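Local coordinates for protein restriction endonuclease Hpy99I (Helicobacter pylori, PDB 3GOX) that binds its target DNA and, as a type II restriction endonuclease of the beta-beta-alpha-Me class, probably cleaves it, with zinc ions held in its fold, at residues Val28-Val32 / Cys81-Lys85; Pro132-Ser136 / Ser147-Val151; Met127-Pro132 / Gly166-Ile170; Leu12-Val18 / Val32-Val38. All blocks are in the same frame, centred on the assembly; numbering follows the deposited sequence.

How the interactions relate
Interactions 1 and 4 lie on the same side of the chain's centre, about 15 Å apart between centres and sharing V32, which carries strand 32-39 from the domain junction into the SH3-like sheet. Interactions 2 and 3 lie on the opposite side, about 13 Å apart between centres and sharing P132; interaction 2 is nested within the loop that interaction 3 closes. Centres of interactions 2 and 4 are about 53 Å apart within the chain, yet F17 of interaction 4 packs on G135 of the second subunit. Interaction 3 is closest to the bound nucleic acid, about 5 Å between nearest atoms, and its R167 side chain comes about 4 Å from the sodium ion. C81 of interaction 1 binds zinc.

Interaction 1: Val28-Val32 / Cys81-Lys85; sequences VPNSV and CHILK. With ZN (zinc ion), chain E.
S31 and I83 form a solitary beta bridge, a single paired position through which the loop V28-V32 meets the start of a strand in C81-K85. One backbone bond lies on each side of that pair. L84 N donates to N30 O over 2.9 Å, almost straight (175°), and V32 N donates to H82 O over 2.8 Å. H82 has left-handed backbone angles, a sharp change of course between the zinc ligand C81 and the strand. Its ring leaves this contact: NE2 bonds to T152 OG1 of the second subunit and ND1 to I80 O. A type II turn from V28 to S31 shapes the other partner. S31 OG donates to V28 O over 2.7 Å. S31 N bonds to the same oxygen from the same face of its carbonyl plane, a double grip. V28 places CG2 between its backbone N and carbonyl carbon (CG1 at chi1 -64°), and this methyl reaches I83 CD1 at 3.5 Å; the two side chains cross at about a right angle. I83 CG2 packs against the backbone of N30, 3.6 Å from N30 O. Beside the V32 N to H82 O bond, V32 CG2 rests near L84 CB. At the polar end a water accepts from N30 ND2 (3.2 Å) and donates to L84 O (2.8 Å), tying side chain to strand. C81 SG binds zinc at 2.3 Å together with C78, C107 and C110. The bridge thus joins the SH3-like domain to a four-cysteine zinc site of the paired CxxC type, just beyond the first CxxC pair.

Interaction 2: Pro132-Ser136 / Ser147-Val151; sequences PPKGS and SIVGV
With chi1 at -180°, V149 turns CG1 away from its backbone N and CG2 toward S136, while S136 turns OG between its own N and carbonyl carbon (chi1 63°). OG and CG2 consequently meet at 3.4 Å. The hydroxyl is not left to this apolar neighbour: it donates to P133 O at 2.6 Å, in the carbonyl plane and on a lone pair, and S136 N bonds to the same oxygen, closing a type II turn from P133 to S136. The turn wraps round V149, whose CB lies 3.4 Å from P133 O and whose CG2 also touches P132 CB at 4.1 Å. Two backbone bonds hold V149 against the turn. G135 N donates to V149 O (2.9 Å), and V149 N donates to S136 O (2.9 Å, 170° at the hydrogen). Beside them I148 CG2 packs on the CA of G135 at 4.0 Å, and I148 CA makes a CH...O contact with S136 O. The contact lies at the open end of the hairpin of strands 137-139 and 146-148: P132 and V149 pack on F138 of the first strand and L155 of strand 155-159, and I148 packs on I66 of the second subunit.

Interaction 3: Met127-Pro132 / Gly166-Ile170; sequences MDEIAP and GREWI
The W169 indole is sandwiched between P132 and A131 over one face and the M127 methyl over the other. P132 CD sits 3.6 Å from the centroid of the five-membered ring, 17° off the normal, a CH-pi contact; A131 CA joins it there, toward the rim, and A131 CB touches CZ2 at 3.5 Å. M127 CE comes from the opposite side, 4.2 Å from CD1. A bend at the sulfur (chi3 82°) folds CE back over the strand, 3.6 Å from the carbonyl carbon of E168, while SD packs on G166 CA at 3.8 Å. At the indole's polar edge NE1 donates to M127 O over 2.8 Å. The acceptor lies in the ring plane, but the donor stands above the carbonyl plane of M127, and I130 N bonds to that oxygen from the opposite face. Two bonds grip the M127 carbonyl, and that from NE1 helps to hold the indole's rotation. D128 OD1 lies at the ring edge near CZ2; its hydrogen bond is with H157 NE2. The tryptophan joins helix 121-128 and the loop after it to strand 166-171, whose antiparallel partner 155-159 supplies H157 and L155, also packed on the ring. R167 forms salt bridges with D158 and D183 and packs on L178 of helix 172-180; the two strands and this helix are consistent with the beta-beta-alpha-Me motif, where D158 and N175 bind sodium.

Interaction 4: Leu12-Val18 / Val32-Val38; sequences LKNDDFV and VGVIRAV
The F17 ring carries V34 CG2 over one face, 4.1 Å above its plane and toward the rim, while V34 CB meets CE1 at 3.8 Å and V32 CG1 comes in obliquely near CD1. V34 CG1 stands between its backbone N and carbonyl carbon (chi1 59°) and lies over one face of the R36 guanidinium, while CG2 also meets the carbonyl oxygens of D15 and D16. A water links that guanidinium to the D15 carboxylate, accepting from R36 NH1 (3.0 Å) and donating to D15 OD1 and I35 O. I35 lies on the side of V18, away from F17 and V34, its CB 3.4 Å from K13 O and CD1 near V18 CG2 (4.0 Å) and L12 CD1. The type II turn K13-D16, closed by D16 N to K13 O, is braced by K13 N donating to D16 OD2 at 2.8 Å, from above the carboxylate plane. Its backbone is stitched to the strand by D15 N to I35 O (2.9 Å) and I35 N to D16 O. V18 and G33 form an antiparallel hydrogen-bonded pair (G33 N to V18 O 2.8 Å), F17 and V34 a non-hydrogen-bonded one. G135 and V137 of the second subunit pack on F17, V34 and R36. R36 and A37 both face M44, a classic beta bulge, in the five-stranded antiparallel sheet of this SH3-like domain.

Interaction 1: Val28-Val32 / Cys81-Lys85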
loop_
_atom_site.group_PDB
_atom_site.type_symbol
_atom_site.label_atom_id
_atom_site.label_comp_id
_atom_site.label_asym_id
_atom_site.label_seq_id
_atom_site.Cartn_x
_atom_site.Cartn_y
_atom_site.Cartn_z
ATOM N N VAL A 28 -30.668 5.535 5.661
ATOM C CA VAL A 28 -31.302 5.071 4.424
ATOM C C VAL A 28 -31.501 3.555 4.431
ATOM O O VAL A 28 -30.806 2.822 5.146
ATOM C CB VAL A 28 -30.502 5.458 3.147
ATOM C CG1 VAL A 28 -30.450 6.981 2.995
ATOM C CG2 VAL A 28 -29.107 4.805 3.118
ATOM N N PRO A 29 -32.449 3.061 3.617
ATOM C CA PRO A 29 -32.598 1.624 3.504
ATOM C C PRO A 29 -31.306 0.911 3.132
ATOM O O PRO A 29 -30.481 1.469 2.431
ATOM C CB PRO A 29 -33.669 1.451 2.423
ATOM C CG PRO A 29 -34.430 2.709 2.477
ATOM C CD PRO A 29 -33.438 3.774 2.788
ATOM N N ASN A 30 -31.149 -0.311 3.651
ATOM C CA ASN A 30 -30.001 -1.186 3.396
ATOM C C ASN A 30 -28.740 -0.796 4.146
ATOM O O ASN A 30 -27.701 -1.452 4.011
ATOM C CB ASN A 30 -29.714 -1.352 1.899
ATOM C CG ASN A 30 -30.867 -1.964 1.167
ATOM O OD1 ASN A 30 -31.580 -2.779 1.726
ATOM N ND2 ASN A 30 -31.076 -1.556 -0.074
ATOM N N SER A 31 -28.856 0.202 5.018
ATOM C CA SER A 31 -27.781 0.526 5.967
ATOM C C SER A 31 -27.593 -0.628 6.920
ATOM O O SER A 31 -28.570 -1.095 7.511
ATOM C CB SER A 31 -28.137 1.782 6.753
ATOM O OG SER A 31 -28.202 2.926 5.918
ATOM N N VAL A 32 -26.351 -1.084 7.086
ATOM C CA VAL A 32 -26.009 -2.175 7.999
ATOM C C VAL A 32 -25.807 -1.629 9.401
ATOM O O VAL A 32 -25.125 -0.628 9.626
ATOM C CB VAL A 32 -24.738 -2.928 7.543
ATOM C CG1 VAL A 32 -24.367 -4.065 8.528
ATOM C CG2 VAL A 32 -24.969 -3.485 6.144
ATOM N N CYS A 81 -19.626 3.755 3.884
ATOM C CA CYS A 81 -21.020 3.968 4.248
ATOM C C CYS A 81 -21.670 2.756 4.923
ATOM O O CYS A 81 -22.708 2.888 5.577
ATOM C CB CYS A 81 -21.847 4.399 3.018
ATOM S SG CYS A 81 -22.051 3.173 1.672
ATOM N N HIS A 82 -21.083 1.569 4.768
ATOM C CA HIS A 82 -21.655 0.352 5.364
ATOM C C HIS A 82 -23.138 0.216 4.997
ATOM O O HIS A 82 -23.993 -0.107 5.821
ATOM C CB HIS A 82 -21.386 0.262 6.885
ATOM C CG HIS A 82 -20.001 -0.198 7.219
ATOM N ND1 HIS A 82 -18.910 0.650 7.225
ATOM C CD2 HIS A 82 -19.516 -1.434 7.487
ATOM C CE1 HIS A 82 -17.817 -0.048 7.512
ATOM N NE2 HIS A 82 -18.154 -1.313 7.667
ATOM N N ILE A 83 -23.413 0.401 3.718
ATOM C CA ILE A 83 -24.698 0.062 3.113
ATOM C C ILE A 83 -24.439 -1.177 2.273
ATOM O O ILE A 83 -23.370 -1.309 1.644
ATOM C CB ILE A 83 -25.238 1.233 2.254
ATOM C CG1 ILE A 83 -25.509 2.429 3.169
ATOM C CG2 ILE A 83 -26.474 0.826 1.449
ATOM C CD1 ILE A 83 -25.805 3.732 2.415
ATOM N N LEU A 84 -25.402 -2.093 2.312
ATOM C CA LEU A 84 -25.347 -3.327 1.537
ATOM C C LEU A 84 -25.833 -3.006 0.124
ATOM O O LEU A 84 -26.957 -2.513 -0.039
ATOM C CB LEU A 84 -26.232 -4.393 2.196
ATOM C CG LEU A 84 -26.316 -5.769 1.537
ATOM C CD1 LEU A 84 -24.988 -6.507 1.690
ATOM C CD2 LEU A 84 -27.515 -6.540 2.153
ATOM N N LYS A 85 -24.965 -3.224 -0.865
ATOM C CA LYS A 85 -25.208 -2.879 -2.261
ATOM C C LYS A 85 -24.916 -4.075 -3.155
ATOM O O LYS A 85 -24.172 -4.974 -2.785
ATOM C CB LYS A 85 -24.323 -1.693 -2.664
ATOM C CG LYS A 85 -24.679 -0.411 -1.958
ATOM C CD LYS A 85 -23.919 0.795 -2.527
ATOM C CE LYS A 85 -24.316 2.087 -1.816
ATOM N NZ LYS A 85 -23.863 3.308 -2.563
HETATM ZN ZN ZN E . -20.210 3.443 0.238
HETATM O O HOH W 1 -28.399 -0.507 -1.361
HETATM O O HOH W 2 -24.403 1.614 8.090
#

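Interaction 2: Pro132-Ser136 / Ser147-Val151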
loop_
_atom_site.group_PDB
_atom_site.type_symbol
_atom_site.label_atom_id
_atom_site.label_comp_id
_atom_site.label_asym_id
_atom_site.label_seq_id
_atom_site.Cartn_x
_atom_site.Cartn_y
_atom_site.Cartn_z
ATOM N N PRO A 132 10.706 12.334 -15.143
ATOM C CA PRO A 132 11.928 11.531 -15.192
ATOM C C PRO A 132 11.916 10.579 -16.390
ATOM O O PRO A 132 10.949 9.831 -16.567
ATOM C CB PRO A 132 11.868 10.752 -13.868
ATOM C CG PRO A 132 11.107 11.640 -12.977
ATOM C CD PRO A 132 10.032 12.199 -13.838
ATOM N N PRO A 133 12.971 10.619 -17.225
ATOM C CA PRO A 133 12.964 9.717 -18.372
ATOM C C PRO A 133 12.926 8.229 -17.989
ATOM O O PRO A 133 13.523 7.816 -16.995
ATOM C CB PRO A 133 14.274 10.066 -19.093
ATOM C CG PRO A 133 14.595 11.476 -18.665
ATOM C CD PRO A 133 14.151 11.499 -17.226
ATOM N N LYS A 134 12.198 7.435 -18.767
ATOM C CA LYS A 134 12.243 5.982 -18.634
ATOM C C LYS A 134 13.700 5.529 -18.715
ATOM O O LYS A 134 14.465 6.012 -19.541
ATOM C CB LYS A 134 11.406 5.318 -19.732
ATOM C CG LYS A 134 11.707 3.846 -20.002
ATOM C CD LYS A 134 11.215 2.916 -18.892
ATOM C CE LYS A 134 10.445 1.747 -19.490
ATOM N NZ LYS A 134 9.274 2.225 -20.289
ATOM N N GLY A 135 14.090 4.620 -17.829
ATOM C CA GLY A 135 15.465 4.133 -17.811
ATOM C C GLY A 135 16.477 5.069 -17.185
ATOM O O GLY A 135 17.659 4.797 -17.245
ATOM N N SER A 136 16.040 6.170 -16.593
ATOM C CA SER A 136 16.943 7.032 -15.844
ATOM C C SER A 136 17.050 6.596 -14.394
ATOM O O SER A 136 16.185 5.899 -13.871
ATOM C CB SER A 136 16.527 8.499 -15.903
ATOM O OG SER A 136 15.282 8.723 -15.307
ATOM N N SER A 147 16.265 4.278 -7.771
ATOM C CA SER A 147 15.676 3.301 -8.674
ATOM C C SER A 147 15.983 3.647 -10.122
ATOM O O SER A 147 16.504 4.719 -10.417
ATOM C CB SER A 147 14.157 3.212 -8.470
ATOM O OG SER A 147 13.515 4.435 -8.776
ATOM N N ILE A 148 15.715 2.697 -11.010
ATOM C CA ILE A 148 15.800 2.879 -12.463
ATOM C C ILE A 148 14.362 2.950 -12.964
ATOM O O ILE A 148 13.581 2.008 -12.772
ATOM C CB ILE A 148 16.530 1.705 -13.160
ATOM C CG1 ILE A 148 17.948 1.522 -12.619
ATOM C CG2 ILE A 148 16.566 1.906 -14.677
ATOM C CD1 ILE A 148 18.534 0.182 -13.008
ATOM N N VAL A 149 13.986 4.106 -13.502
ATOM C CA VAL A 149 12.599 4.401 -13.842
ATOM C C VAL A 149 11.997 3.353 -14.786
ATOM O O VAL A 149 12.521 3.111 -15.877
ATOM C CB VAL A 149 12.473 5.809 -14.469
ATOM C CG1 VAL A 149 11.000 6.101 -14.813
ATOM C CG2 VAL A 149 13.033 6.859 -13.512
ATOM N N GLY A 150 10.889 2.743 -14.357
ATOM C CA GLY A 150 10.214 1.717 -15.154
ATOM C C GLY A 150 10.856 0.352 -15.128
ATOM O O GLY A 150 10.373 -0.561 -15.798
ATOM N N VAL A 151 11.952 0.206 -14.374
ATOM C CA VAL A 151 12.662 -1.072 -14.252
ATOM C C VAL A 151 12.721 -1.569 -12.799
ATOM O O VAL A 151 12.289 -2.700 -12.525
ATOM C CB VAL A 151 14.071 -0.986 -14.862
ATOM C CG1 VAL A 151 14.870 -2.280 -14.671
ATOM C CG2 VAL A 151 13.971 -0.678 -16.347
#

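Interaction 3: Met127-Pro132 / Gly166-Ile170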
loop_
_atom_site.group_PDB
_atom_site.type_symbol
_atom_site.label_atom_id
_atom_site.label_comp_id
_atom_site.label_asym_id
_atom_site.label_seq_id
_atom_site.Cartn_x
_atom_site.Cartn_y
_atom_site.Cartn_z
ATOM N N MET A 127 3.523 18.628 -15.533
ATOM C CA MET A 127 4.299 17.545 -14.915
ATOM C C MET A 127 4.991 16.677 -15.962
ATOM O O MET A 127 6.099 16.204 -15.742
ATOM C CB MET A 127 3.407 16.681 -14.030
ATOM C CG MET A 127 2.915 17.413 -12.809
ATOM S SD MET A 127 2.096 16.317 -11.655
ATOM C CE MET A 127 3.517 15.615 -10.809
ATOM N N ASP A 128 4.328 16.475 -17.097
ATOM C CA ASP A 128 4.889 15.681 -18.190
ATOM C C ASP A 128 6.153 16.293 -18.786
ATOM O O ASP A 128 7.046 15.564 -19.210
ATOM C CB ASP A 128 3.844 15.442 -19.283
ATOM C CG ASP A 128 2.871 14.332 -18.925
ATOM O OD1 ASP A 128 3.147 13.574 -17.971
ATOM O OD2 ASP A 128 1.830 14.209 -19.601
ATOM N N GLU A 129 6.244 17.620 -18.784
ATOM C CA GLU A 129 7.421 18.316 -19.316
ATOM C C GLU A 129 8.661 18.164 -18.425
ATOM O O GLU A 129 9.791 18.420 -18.872
ATOM C CB GLU A 129 7.105 19.794 -19.555
ATOM C CG GLU A 129 6.236 20.020 -20.795
ATOM N N ILE A 130 8.457 17.728 -17.177
ATOM C CA ILE A 130 9.575 17.471 -16.265
ATOM C C ILE A 130 9.605 16.021 -15.771
ATOM O O ILE A 130 10.167 15.726 -14.718
ATOM C CB ILE A 130 9.568 18.437 -15.065
ATOM C CG1 ILE A 130 8.281 18.282 -14.243
ATOM C CG2 ILE A 130 9.765 19.864 -15.550
ATOM C CD1 ILE A 130 8.292 19.087 -12.970
ATOM N N ALA A 131 9.022 15.123 -16.555
ATOM C CA ALA A 131 8.966 13.703 -16.199
ATOM C C ALA A 131 10.360 13.076 -16.205
ATOM O O ALA A 131 11.123 13.267 -17.146
ATOM C CB ALA A 131 8.070 12.967 -17.165
ATOM N N PRO A 132 10.706 12.334 -15.143
ATOM C CA PRO A 132 11.928 11.531 -15.192
ATOM C C PRO A 132 11.916 10.579 -16.390
ATOM O O PRO A 132 10.949 9.831 -16.567
ATOM C CB PRO A 132 11.868 10.752 -13.868
ATOM C CG PRO A 132 11.107 11.640 -12.977
ATOM C CD PRO A 132 10.032 12.199 -13.838
ATOM N N GLY A 166 -0.871 19.558 -9.487
ATOM C CA GLY A 166 0.219 18.623 -9.340
ATOM C C GLY A 166 1.035 18.811 -8.078
ATOM O O GLY A 166 1.167 19.915 -7.553
ATOM N N ARG A 167 1.557 17.705 -7.570
ATOM C CA ARG A 167 2.597 17.732 -6.554
ATOM C C ARG A 167 3.890 17.357 -7.275
ATOM O O ARG A 167 4.322 18.123 -8.123
ATOM C CB ARG A 167 2.224 16.848 -5.362
ATOM C CG ARG A 167 0.935 17.351 -4.695
ATOM C CD ARG A 167 0.753 16.884 -3.258
ATOM N NE ARG A 167 0.276 15.507 -3.216
ATOM C CZ ARG A 167 -0.852 15.085 -2.649
ATOM N NH1 ARG A 167 -1.666 15.916 -2.010
ATOM N NH2 ARG A 167 -1.162 13.802 -2.720
ATOM N N GLU A 168 4.477 16.195 -6.999
ATOM C CA GLU A 168 5.728 15.777 -7.647
ATOM C C GLU A 168 5.629 14.379 -8.226
ATOM O O GLU A 168 4.680 13.624 -7.937
ATOM C CB GLU A 168 6.909 15.845 -6.665
ATOM C CG GLU A 168 7.144 17.252 -6.126
ATOM C CD GLU A 168 8.157 17.344 -4.991
ATOM O OE1 GLU A 168 9.024 16.453 -4.856
ATOM O OE2 GLU A 168 8.104 18.351 -4.246
ATOM N N TRP A 169 6.612 14.056 -9.063
ATOM C CA TRP A 169 6.862 12.693 -9.480
ATOM C C TRP A 169 7.425 11.937 -8.293
ATOM O O TRP A 169 8.453 12.317 -7.735
ATOM C CB TRP A 169 7.839 12.645 -10.662
ATOM C CG TRP A 169 7.198 13.055 -11.954
ATOM C CD1 TRP A 169 7.157 14.308 -12.494
ATOM C CD2 TRP A 169 6.498 12.201 -12.872
ATOM N NE1 TRP A 169 6.474 14.286 -13.681
ATOM C CE2 TRP A 169 6.070 13.003 -13.947
ATOM C CE3 TRP A 169 6.214 10.825 -12.896
ATOM C CZ2 TRP A 169 5.356 12.486 -15.027
ATOM C CZ3 TRP A 169 5.501 10.310 -13.965
ATOM C CH2 TRP A 169 5.083 11.138 -15.020
ATOM N N ILE A 170 6.734 10.858 -7.915
ATOM C CA ILE A 170 7.115 10.026 -6.777
ATOM C C ILE A 170 6.926 8.554 -7.176
ATOM O O ILE A 170 6.265 8.240 -8.180
ATOM C CB ILE A 170 6.290 10.349 -5.480
ATOM C CG1 ILE A 170 4.788 10.099 -5.678
ATOM C CG2 ILE A 170 6.540 11.799 -5.011
ATOM C CD1 ILE A 170 3.963 10.305 -4.397
#

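Interaction 4: Leu12-Val18 / Val32-Val38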
loop_
_atom_site.group_PDB
_atom_site.type_symbol
_atom_site.label_atom_id
_atom_site.label_comp_id
_atom_site.label_asym_id
_atom_site.label_seq_id
_atom_site.Cartn_x
_atom_site.Cartn_y
_atom_site.Cartn_z
ATOM N N LEU A 12 -33.877 -11.461 17.528
ATOM C CA LEU A 12 -32.601 -10.751 17.374
ATOM C C LEU A 12 -31.806 -10.850 18.684
ATOM O O LEU A 12 -32.377 -10.852 19.795
ATOM C CB LEU A 12 -32.793 -9.291 16.953
ATOM C CG LEU A 12 -33.280 -9.046 15.519
ATOM C CD1 LEU A 12 -33.674 -7.583 15.337
ATOM C CD2 LEU A 12 -32.237 -9.437 14.452
ATOM N N LYS A 13 -30.495 -10.987 18.540
ATOM C CA LYS A 13 -29.572 -11.069 19.672
ATOM C C LYS A 13 -28.566 -9.945 19.563
ATOM O O LYS A 13 -28.220 -9.509 18.459
ATOM C CB LYS A 13 -28.809 -12.397 19.661
ATOM C CG LYS A 13 -29.669 -13.631 19.672
ATOM C CD LYS A 13 -28.815 -14.879 19.684
ATOM C CE LYS A 13 -27.893 -14.994 18.466
ATOM N NZ LYS A 13 -27.268 -16.355 18.392
ATOM N N ASN A 14 -28.073 -9.483 20.701
ATOM C CA ASN A 14 -26.914 -8.609 20.704
ATOM C C ASN A 14 -25.794 -9.220 19.861
ATOM O O ASN A 14 -25.548 -10.432 19.917
ATOM C CB ASN A 14 -26.451 -8.307 22.133
ATOM C CG ASN A 14 -27.373 -7.315 22.844
ATOM O OD1 ASN A 14 -27.974 -6.446 22.193
ATOM N ND2 ASN A 14 -27.447 -7.407 24.180
ATOM N N ASP A 15 -25.159 -8.355 19.060
ATOM C CA ASP A 15 -24.039 -8.654 18.157
ATOM C C ASP A 15 -24.500 -9.142 16.787
ATOM O O ASP A 15 -23.668 -9.272 15.886
ATOM C CB ASP A 15 -23.015 -9.616 18.752
ATOM C CG ASP A 15 -22.491 -9.153 20.095
ATOM O OD1 ASP A 15 -22.321 -7.942 20.289
ATOM O OD2 ASP A 15 -22.181 -10.030 20.926
ATOM N N ASP A 16 -25.798 -9.392 16.612
ATOM C CA ASP A 16 -26.331 -9.744 15.292
ATOM C C ASP A 16 -26.265 -8.541 14.360
ATOM O O ASP A 16 -26.325 -7.387 14.798
ATOM C CB ASP A 16 -27.799 -10.179 15.340
ATOM C CG ASP A 16 -28.012 -11.546 15.953
ATOM O OD1 ASP A 16 -27.053 -12.326 16.137
ATOM O OD2 ASP A 16 -29.206 -11.843 16.197
ATOM N N PHE A 17 -26.172 -8.822 13.065
ATOM C CA PHE A 17 -26.207 -7.789 12.030
ATOM C C PHE A 17 -27.543 -7.722 11.303
ATOM O O PHE A 17 -28.187 -8.736 11.058
ATOM C CB PHE A 17 -25.065 -8.013 11.033
ATOM C CG PHE A 17 -23.718 -7.691 11.605
ATOM C CD1 PHE A 17 -23.244 -6.394 11.614
ATOM C CD2 PHE A 17 -22.949 -8.680 12.185
ATOM C CE1 PHE A 17 -22.009 -6.110 12.179
ATOM C CE2 PHE A 17 -21.718 -8.396 12.746
ATOM C CZ PHE A 17 -21.257 -7.100 12.737
ATOM N N VAL A 18 -27.962 -6.499 10.997
ATOM C CA VAL A 18 -29.231 -6.231 10.359
ATOM C C VAL A 18 -29.064 -5.150 9.312
ATOM O O VAL A 18 -28.070 -4.392 9.340
ATOM C CB VAL A 18 -30.283 -5.740 11.378
ATOM C CG1 VAL A 18 -30.630 -6.864 12.353
ATOM C CG2 VAL A 18 -29.801 -4.496 12.128
ATOM N N VAL A 32 -26.351 -1.084 7.086
ATOM C CA VAL A 32 -26.009 -2.175 7.999
ATOM C C VAL A 32 -25.807 -1.629 9.401
ATOM O O VAL A 32 -25.125 -0.628 9.626
ATOM C CB VAL A 32 -24.738 -2.928 7.543
ATOM C CG1 VAL A 32 -24.367 -4.065 8.528
ATOM C CG2 VAL A 32 -24.969 -3.485 6.144
ATOM N N GLY A 33 -26.400 -2.332 10.357
ATOM C CA GLY A 33 -26.218 -2.045 11.769
ATOM C C GLY A 33 -25.944 -3.303 12.558
ATOM O O GLY A 33 -26.200 -4.417 12.101
ATOM N N VAL A 34 -25.395 -3.104 13.751
ATOM C CA VAL A 34 -25.178 -4.180 14.718
ATOM C C VAL A 34 -26.089 -3.937 15.939
ATOM O O VAL A 34 -26.272 -2.796 16.412
ATOM C CB VAL A 34 -23.694 -4.287 15.112
ATOM C CG1 VAL A 34 -23.164 -3.017 15.728
ATOM C CG2 VAL A 34 -23.483 -5.484 16.023
ATOM N N ILE A 35 -26.689 -5.008 16.460
ATOM C CA ILE A 35 -27.581 -4.897 17.607
ATOM C C ILE A 35 -26.762 -4.711 18.879
ATOM O O ILE A 35 -25.885 -5.525 19.167
ATOM C CB ILE A 35 -28.458 -6.163 17.742
ATOM C CG1 ILE A 35 -29.249 -6.404 16.449
ATOM C CG2 ILE A 35 -29.372 -6.080 18.982
ATOM C CD1 ILE A 35 -30.105 -5.276 16.068
ATOM N N ARG A 36 -27.049 -3.634 19.627
ATOM C CA ARG A 36 -26.302 -3.265 20.829
ATOM C C ARG A 36 -27.067 -3.456 22.130
ATOM O O ARG A 36 -26.466 -3.551 23.196
ATOM C CB ARG A 36 -25.817 -1.804 20.725
ATOM C CG ARG A 36 -24.805 -1.537 19.608
ATOM C CD ARG A 36 -23.626 -2.521 19.572
ATOM N NE ARG A 36 -22.371 -1.871 19.233
ATOM C CZ ARG A 36 -21.262 -2.514 18.887
ATOM N NH1 ARG A 36 -21.262 -3.839 18.779
ATOM N NH2 ARG A 36 -20.158 -1.818 18.620
ATOM N N ALA A 37 -28.392 -3.448 22.036
ATOM C CA ALA A 37 -29.248 -3.810 23.159
ATOM C C ALA A 37 -30.576 -4.284 22.604
ATOM O O ALA A 37 -30.955 -3.923 21.504
ATOM C CB ALA A 37 -29.439 -2.620 24.115
ATOM N N VAL A 38 -31.263 -5.104 23.396
ATOM C CA VAL A 38 -32.578 -5.634 23.052
ATOM C C VAL A 38 -33.583 -5.253 24.139
ATOM O O VAL A 38 -33.330 -5.448 25.330
ATOM C CB VAL A 38 -32.545 -7.178 22.899
ATOM C CG1 VAL A 38 -33.947 -7.726 22.646
ATOM C CG2 VAL A 38 -31.583 -7.604 21.780
HETATM O O HOH W 3 -23.237 -5.641 20.157
#